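Local atomic coordinates of conserved hypothetical protein NMB0706 (PDB entry 1RV9), a protein that is of unknown function but belongs to the multi-copper polyphenol oxidoreductase (laccase) family, within the CNF1/YfiH-like group, with an alpha-beta-beta-alpha architecture. Residues T19-P25 / M160-L164. Sequence-based numbering, arbitrary orientation.
Sequences TADWPAP and MMAYL
An irregular loop linking two strands of one sheet here covers the face of a strand from the other that is turned away from helix 206-217, and the contact rests on W22 of the loop, inserted between M161 and Y163 of strand 160-164. Residues two apart on a strand put their side chains on the same side, and between these two lies the six-membered ring of the indole. Y163 CB sits over one of its faces, 3.9 Å from the centroid of that W22 ring. Toward the opposite face comes M161: its SD lies 4.4 Å from the same W22 centroid, an oblique Met-aromatic contact, while CG of M161 reaches CE3 of W22 at 3.6 Å. The M161 chain, straight at chi2, bends at its last torsion, which carries CE alongside the loop backbone, 3.7 Å from the carbonyl O of P23. A24 shares this side, its CA 3.6 Å from M161 SD and its CB above the indole near the rim.

In the alpha-beta-beta-alpha architecture, the loop leaves strand 17-18 and returns as strand 28-33 of the five-stranded sheet, whereas 160-164 runs between 119-125 and 221-224 in the six-stranded one. C124 and Y223, from those flanking strands, also touch both W22 and M161.

Y163 holds CG anti to its main-chain nitrogen (chi1 -176°), and the phenol extends along the loop to A20, which faces one side of the ring. The methyl of A20 stands almost exactly over the ring centre, CB 3.4 Å from the Y163 centroid, a CH-pi contact. Y163 also turns an edge toward the five-membered ring of W22, with the planes inclined at 58°. The centroids of these two rings, W22 and Y163, are 5.6 Å apart.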
# COMPACT_ATOMS: atom_id res chain seq x y z
N THR A 19 -3.88 -12.92 0.68
CA THR A 19 -3.64 -12.50 2.05
C THR A 19 -2.13 -12.41 2.21
O THR A 19 -1.38 -13.04 1.47
CB THR A 19 -4.20 -13.50 3.09
OG1 THR A 19 -3.57 -14.78 2.92
CG2 THR A 19 -5.70 -13.65 2.92
N ALA A 20 -1.70 -11.60 3.16
CA ALA A 20 -0.27 -11.42 3.39
C ALA A 20 0.39 -12.66 3.95
O ALA A 20 -0.13 -13.31 4.86
CB ALA A 20 -0.05 -10.25 4.34
N ASP A 21 1.55 -13.00 3.39
CA ASP A 21 2.31 -14.14 3.86
C ASP A 21 3.35 -13.59 4.83
O ASP A 21 4.41 -13.12 4.43
CB ASP A 21 3.01 -14.86 2.70
CG ASP A 21 3.97 -15.93 3.18
OD1 ASP A 21 3.76 -16.48 4.29
OD2 ASP A 21 4.94 -16.24 2.45
N TRP A 22 3.00 -13.61 6.11
CA TRP A 22 3.88 -13.13 7.16
C TRP A 22 3.49 -13.78 8.48
O TRP A 22 2.38 -14.30 8.62
CB TRP A 22 3.83 -11.60 7.24
CG TRP A 22 2.48 -10.97 7.55
CD1 TRP A 22 1.25 -11.56 7.51
CD2 TRP A 22 2.25 -9.60 7.90
NE1 TRP A 22 0.27 -10.64 7.82
CE2 TRP A 22 0.86 -9.43 8.06
CE3 TRP A 22 3.10 -8.50 8.10
CZ2 TRP A 22 0.29 -8.20 8.41
CZ3 TRP A 22 2.53 -7.28 8.44
CH2 TRP A 22 1.14 -7.14 8.60
N PRO A 23 4.40 -13.77 9.46
CA PRO A 23 4.12 -14.38 10.77
C PRO A 23 3.23 -13.55 11.70
O PRO A 23 3.42 -13.57 12.92
CB PRO A 23 5.52 -14.60 11.35
CG PRO A 23 6.29 -13.45 10.79
CD PRO A 23 5.82 -13.40 9.35
N ALA A 24 2.27 -12.84 11.13
CA ALA A 24 1.38 -12.02 11.95
C ALA A 24 0.51 -12.91 12.84
O ALA A 24 0.16 -14.03 12.47
CB ALA A 24 0.49 -11.16 11.06
N PRO A 25 0.16 -12.41 14.04
CA PRO A 25 -0.67 -13.17 14.98
C PRO A 25 -2.05 -13.48 14.39
O PRO A 25 -2.49 -12.82 13.46
CB PRO A 25 -0.72 -12.27 16.21
CG PRO A 25 -0.57 -10.90 15.64
CD PRO A 25 0.51 -11.09 14.60
N MET A 160 7.31 -4.69 15.72
CA MET A 160 6.54 -4.46 14.50
C MET A 160 7.00 -5.31 13.34
O MET A 160 8.17 -5.70 13.25
CB MET A 160 6.65 -3.01 14.04
CG MET A 160 5.97 -1.97 14.89
SD MET A 160 6.15 -0.39 14.04
CE MET A 160 5.38 0.70 15.21
N MET A 161 6.08 -5.59 12.44
CA MET A 161 6.40 -6.32 11.23
C MET A 161 5.68 -5.56 10.12
O MET A 161 4.60 -5.01 10.34
CB MET A 161 5.96 -7.78 11.31
CG MET A 161 4.48 -8.04 11.44
SD MET A 161 4.16 -9.82 11.58
CE MET A 161 4.40 -10.05 13.27
N ALA A 162 6.30 -5.50 8.96
CA ALA A 162 5.72 -4.79 7.82
C ALA A 162 5.59 -5.72 6.63
O ALA A 162 6.42 -6.60 6.42
CB ALA A 162 6.59 -3.60 7.46
N TYR A 163 4.52 -5.53 5.86
CA TYR A 163 4.30 -6.34 4.68
C TYR A 163 4.32 -5.45 3.45
O TYR A 163 3.60 -4.45 3.39
CB TYR A 163 2.95 -7.06 4.77
CG TYR A 163 2.71 -8.00 3.61
CD1 TYR A 163 3.38 -9.21 3.51
CD2 TYR A 163 1.81 -7.66 2.60
CE1 TYR A 163 3.17 -10.07 2.44
CE2 TYR A 163 1.59 -8.51 1.52
CZ TYR A 163 2.27 -9.71 1.45
OH TYR A 163 2.04 -10.56 0.38
N LEU A 164 5.16 -5.80 2.49
CA LEU A 164 5.25 -5.04 1.25
C LEU A 164 4.26 -5.66 0.27
O LEU A 164 4.44 -6.79 -0.19
CB LEU A 164 6.67 -5.12 0.69
CG LEU A 164 7.78 -4.69 1.66
CD1 LEU A 164 9.13 -4.81 0.96
CD2 LEU A 164 7.54 -3.27 2.14